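Local coordinates for protein peptide chain release factor 2 (Thermus thermophilus, PDB 2IHR) that recognises the stop codons UGA and UAA on the ribosome and directs release of the finished polypeptide, ending translation, at residues 194-197 / 198-202; 328-332 / 333-337. All blocks are in the same frame, centred on the assembly; numbering follows the deposited sequence.

Interaction 1: residues 194-197 / 198-202; sequences PFDA and SGRRH
Asp196 and Ser198 form an Asx turn in the loop carrying the Ser193-Pro194-Phe195 tripeptide, which matches the SPF stop-codon-reading motif of bacterial RF2. The evidence is that Asp196 OD1 accepts the backbone N of Ser198, two residues on, at 2.7 Å and with an N-H...O angle of 137°. Ser198 OG donates to that same OD1 at 2.9 Å, on its syn side and from the same carboxylate face as the amide. Two donors from one residue thus grip a single oxygen. The serine hydroxyl reaches it because chi1 (58°) sets OG between the backbone N and the carbonyl carbon.

OD2 points to the other limb of the loop. It lies at the edge of the His202 ring, 3.1 Å from CE1, with carboxylate and ring planes 68° apart. This is a close approach without a hydrogen bond, and ND1 is turned instead to Arg200 O. The Arg200 guanidinium lies over one face of the imidazole, offset toward its rim. Its positive charge probably helps to balance Asp196, although no N-H points at the carboxylate: Arg200 NH1 lies 4.2 Å from Asp196 OD2.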
loop_
_atom_site.group_PDB
_atom_site.type_symbol
_atom_site.label_atom_id
_atom_site.label_comp_id
_atom_site.label_asym_id
_atom_site.label_seq_id
_atom_site.Cartn_x
_atom_site.Cartn_y
_atom_site.Cartn_z
ATOM N N PRO A 194 6.993 0.599 29.598
ATOM C CA PRO A 194 6.514 1.495 30.655
ATOM C C PRO A 194 5.805 0.648 31.714
ATOM O O PRO A 194 5.784 0.996 32.881
ATOM C CB PRO A 194 5.545 2.437 29.930
ATOM C CG PRO A 194 5.157 1.688 28.648
ATOM C CD PRO A 194 6.455 0.983 28.279
ATOM N N PHE A 195 5.266 -0.492 31.292
ATOM C CA PHE A 195 4.540 -1.404 32.174
ATOM C C PHE A 195 5.350 -2.298 33.136
ATOM O O PHE A 195 4.770 -2.924 34.019
ATOM C CB PHE A 195 3.623 -2.250 31.305
ATOM C CG PHE A 195 2.847 -1.434 30.335
ATOM C CD1 PHE A 195 2.076 -0.354 30.785
ATOM C CD2 PHE A 195 2.948 -1.665 28.966
ATOM C CE1 PHE A 195 1.428 0.488 29.891
ATOM C CE2 PHE A 195 2.299 -0.825 28.052
ATOM C CZ PHE A 195 1.539 0.256 28.524
ATOM N N ASP A 196 6.673 -2.363 32.965
ATOM C CA ASP A 196 7.546 -3.161 33.835
ATOM C C ASP A 196 8.499 -2.224 34.563
ATOM O O ASP A 196 9.295 -1.535 33.934
ATOM C CB ASP A 196 8.350 -4.210 33.033
ATOM C CG ASP A 196 9.526 -4.805 33.827
ATOM O OD1 ASP A 196 9.711 -4.440 35.004
ATOM O OD2 ASP A 196 10.287 -5.641 33.277
ATOM N N ALA A 197 8.408 -2.227 35.892
ATOM C CA ALA A 197 9.228 -1.386 36.752
ATOM C C ALA A 197 10.736 -1.504 36.539
ATOM O O ALA A 197 11.444 -0.497 36.620
ATOM C CB ALA A 197 8.880 -1.653 38.209
ATOM N N SER A 198 11.255 -2.705 36.295
ATOM C CA SER A 198 12.702 -2.807 36.061
ATOM C C SER A 198 12.949 -2.263 34.662
ATOM O O SER A 198 12.210 -2.584 33.721
ATOM C CB SER A 198 13.198 -4.258 36.159
ATOM O OG SER A 198 12.540 -5.121 35.231
ATOM N N GLY A 199 13.959 -1.421 34.505
ATOM C CA GLY A 199 14.212 -0.887 33.175
ATOM C C GLY A 199 14.699 -1.946 32.195
ATOM O O GLY A 199 15.549 -1.682 31.352
ATOM N N ARG A 200 14.161 -3.152 32.293
ATOM C CA ARG A 200 14.571 -4.236 31.420
ATOM C C ARG A 200 14.002 -4.055 29.988
ATOM O O ARG A 200 12.787 -3.843 29.821
ATOM C CB ARG A 200 14.111 -5.563 32.049
ATOM C CG ARG A 200 14.349 -6.800 31.202
ATOM C CD ARG A 200 13.152 -7.735 31.334
ATOM N NE ARG A 200 12.723 -8.270 30.037
ATOM C CZ ARG A 200 11.570 -8.908 29.842
ATOM N NH1 ARG A 200 10.733 -9.092 30.865
ATOM N NH2 ARG A 200 11.243 -9.345 28.633
ATOM N N ARG A 201 14.881 -4.124 28.978
ATOM C CA ARG A 201 14.476 -3.987 27.574
ATOM C C ARG A 201 13.470 -5.087 27.237
ATOM O O ARG A 201 13.683 -6.261 27.552
ATOM C CB ARG A 201 15.659 -4.159 26.587
ATOM C CG ARG A 201 17.037 -3.612 26.992
ATOM C CD ARG A 201 17.525 -2.418 26.102
ATOM N NE ARG A 201 17.440 -2.615 24.637
ATOM C CZ ARG A 201 18.431 -3.029 23.840
ATOM N NH1 ARG A 201 19.622 -3.315 24.350
ATOM N NH2 ARG A 201 18.241 -3.120 22.522
ATOM N N HIS A 202 12.371 -4.714 26.603
ATOM C CA HIS A 202 11.395 -5.707 26.189
ATOM C C HIS A 202 11.461 -5.759 24.683
ATOM O O HIS A 202 12.010 -4.871 24.019
ATOM C CB HIS A 202 9.973 -5.343 26.612
ATOM C CG HIS A 202 9.648 -5.701 28.032
ATOM N ND1 HIS A 202 10.481 -5.386 29.088
ATOM C CD2 HIS A 202 8.558 -6.294 28.576
ATOM C CE1 HIS A 202 9.915 -5.768 30.221
ATOM N NE2 HIS A 202 8.747 -6.320 29.939
#

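Interaction 2: residues 328-332 / 333-337; sequences LMRHD and PENVL
Asp332 joins a strand end to the first turn of a short helix: this is a local contact at the helix N-terminus, where strand 329-330 gives way to helix 333-336. Asp332 holds the N-cap position, but its carboxylate caps no backbone amide. The helical turn is instead started by its carbonyl: Asp332 O accepts the N of Asn335 at 2.8 Å and, weakly, the N of Val336 at 3.3 Å.

The carboxylate works between side chains. Asn335 ND2 donates to Asp332 OD2 at 2.7 Å in a nearly straight bond (173°) that lies in the amide plane and uses the anti lone pair, away from OD1. Amide and carboxylate are steeply turned against each other. On its other side the carboxylate meets Arg330 in a salt bridge: NE donates to Asp332 OD1 at 3.1 Å, almost in the guanidinium plane, while NH2 is directed at OD2, with a modelled length too short to be trusted. Asp332 chi1 of 49° places CG between its backbone N and carbonyl carbon, within range of both partners.

The guanidinium also has an apolar neighbour. Val336 CG2 sits over one face, 3.6 Å from Arg330 CZ and offset toward the rim, and Asn335 CB approaches Arg330 NH2 obliquely at 3.5 Å. The single carboxylate of Asp332 thus runs along the guanidinium edge, met by NE and NH2, and the valine methyl packs over a face.

Arg330 is buried, and its charge has further partners in Asp340 and in Asp343 of helix 342-353. Its backbone pairs with Val321 of strand 320-323, on which Pro333 also rests, while Val336 touches Leu344 of helix 342-353 and Met139 of helix 127-145.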
loop_
_atom_site.group_PDB
_atom_site.type_symbol
_atom_site.label_atom_id
_atom_site.label_comp_id
_atom_site.label_asym_id
_atom_site.label_seq_id
_atom_site.Cartn_x
_atom_site.Cartn_y
_atom_site.Cartn_z
ATOM N N LEU A 328 17.783 -0.036 4.723
ATOM C CA LEU A 328 17.704 1.393 5.071
ATOM C C LEU A 328 17.728 1.606 6.558
ATOM O O LEU A 328 16.895 1.068 7.280
ATOM C CB LEU A 328 16.403 1.969 4.549
ATOM C CG LEU A 328 16.252 3.414 4.045
ATOM C CD1 LEU A 328 14.787 3.697 3.908
ATOM C CD2 LEU A 328 16.835 4.402 4.950
ATOM N N MET A 329 18.686 2.371 7.043
ATOM C CA MET A 329 18.719 2.620 8.470
ATOM C C MET A 329 18.563 4.126 8.722
ATOM O O MET A 329 19.267 4.939 8.120
ATOM C CB MET A 329 20.022 2.082 9.075
ATOM C CG MET A 329 20.664 3.026 10.040
ATOM S SD MET A 329 21.237 2.201 11.464
ATOM C CE MET A 329 22.785 2.972 11.745
ATOM N N ARG A 330 17.632 4.468 9.608
ATOM C CA ARG A 330 17.307 5.852 9.999
ATOM C C ARG A 330 17.576 6.097 11.484
ATOM O O ARG A 330 17.210 5.279 12.324
ATOM C CB ARG A 330 15.815 6.145 9.721
ATOM C CG ARG A 330 15.522 6.343 8.279
ATOM C CD ARG A 330 14.193 6.946 8.043
ATOM N NE ARG A 330 13.956 8.220 8.733
ATOM C CZ ARG A 330 12.843 8.939 8.584
ATOM N NH1 ARG A 330 11.867 8.540 7.770
ATOM N NH2 ARG A 330 12.681 10.038 9.275
ATOM N N HIS A 331 18.160 7.251 11.805
ATOM C CA HIS A 331 18.489 7.583 13.189
ATOM C C HIS A 331 17.486 8.411 13.964
ATOM O O HIS A 331 17.707 8.730 15.136
ATOM C CB HIS A 331 19.842 8.265 13.238
ATOM C CG HIS A 331 20.976 7.301 13.385
ATOM N ND1 HIS A 331 21.749 6.882 12.314
ATOM C CD2 HIS A 331 21.406 6.599 14.467
ATOM C CE1 HIS A 331 22.608 5.967 12.736
ATOM N NE2 HIS A 331 22.418 5.777 14.036
ATOM N N ASP A 332 16.359 8.699 13.327
ATOM C CA ASP A 332 15.301 9.509 13.918
ATOM C C ASP A 332 13.991 8.734 14.014
ATOM O O ASP A 332 12.974 9.079 13.366
ATOM C CB ASP A 332 15.113 10.746 13.036
ATOM C CG ASP A 332 14.979 10.387 11.551
ATOM O OD1 ASP A 332 15.675 9.434 11.056
ATOM O OD2 ASP A 332 14.186 11.084 10.887
ATOM N N PRO A 333 13.985 7.666 14.807
ATOM C CA PRO A 333 12.764 6.892 14.937
ATOM C C PRO A 333 11.573 7.732 15.355
ATOM O O PRO A 333 10.414 7.392 15.070
ATOM C CB PRO A 333 13.156 5.811 15.970
ATOM C CG PRO A 333 14.299 6.471 16.723
ATOM C CD PRO A 333 15.059 7.096 15.618
ATOM N N GLU A 334 11.823 8.842 16.033
ATOM C CA GLU A 334 10.715 9.715 16.455
ATOM C C GLU A 334 9.983 10.298 15.226
ATOM O O GLU A 334 8.817 10.618 15.298
ATOM C CB GLU A 334 11.230 10.871 17.345
ATOM C CG GLU A 334 12.051 11.920 16.547
ATOM C CD GLU A 334 13.567 11.658 16.460
ATOM O OE1 GLU A 334 14.089 10.637 17.013
ATOM O OE2 GLU A 334 14.249 12.518 15.841
ATOM N N ASN A 335 10.662 10.438 14.097
ATOM C CA ASN A 335 10.012 10.986 12.912
ATOM C C ASN A 335 9.288 9.920 12.136
ATOM O O ASN A 335 8.198 10.154 11.603
ATOM C CB ASN A 335 11.027 11.624 11.968
ATOM C CG ASN A 335 11.672 12.825 12.552
ATOM O OD1 ASN A 335 11.001 13.661 13.158
ATOM N ND2 ASN A 335 12.972 12.944 12.363
ATOM N N VAL A 336 9.948 8.763 12.021
ATOM C CA VAL A 336 9.397 7.607 11.318
ATOM C C VAL A 336 8.071 7.377 11.999
ATOM O O VAL A 336 7.009 7.227 11.360
ATOM C CB VAL A 336 10.292 6.314 11.548
ATOM C CG1 VAL A 336 9.488 5.052 11.242
ATOM C CG2 VAL A 336 11.497 6.334 10.685
ATOM N N LEU A 337 8.150 7.348 13.327
ATOM C CA LEU A 337 6.979 7.053 14.111
ATOM C C LEU A 337 5.866 8.095 14.076
ATOM O O LEU A 337 4.758 7.858 14.565
ATOM C CB LEU A 337 7.409 6.723 15.546
ATOM C CG LEU A 337 7.860 5.234 15.799
ATOM C CD1 LEU A 337 8.299 5.053 17.202
ATOM C CD2 LEU A 337 6.730 4.292 15.564
#

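How the interactions relate
The two contacts follow one another along the chain, and their centres lie 22 Å apart. Their nearest atoms are about 12 Å apart, so neither touches the other. Both reach the same eight-stranded mixed sheet: interaction 1 at the start of strand 201-213, interaction 2 at strand 329-330, the outermost strand on that side. Helix 127-145 is a shared neighbour, touched by Pro194, Phe195 and His202 near residues 194-202 and by Val336 and Leu337 near residues 333-337. Interaction 1 shapes the probable codon-reading loop at the surface, whereas interaction 2 is partly buried and joins the sheet edge to a short helix.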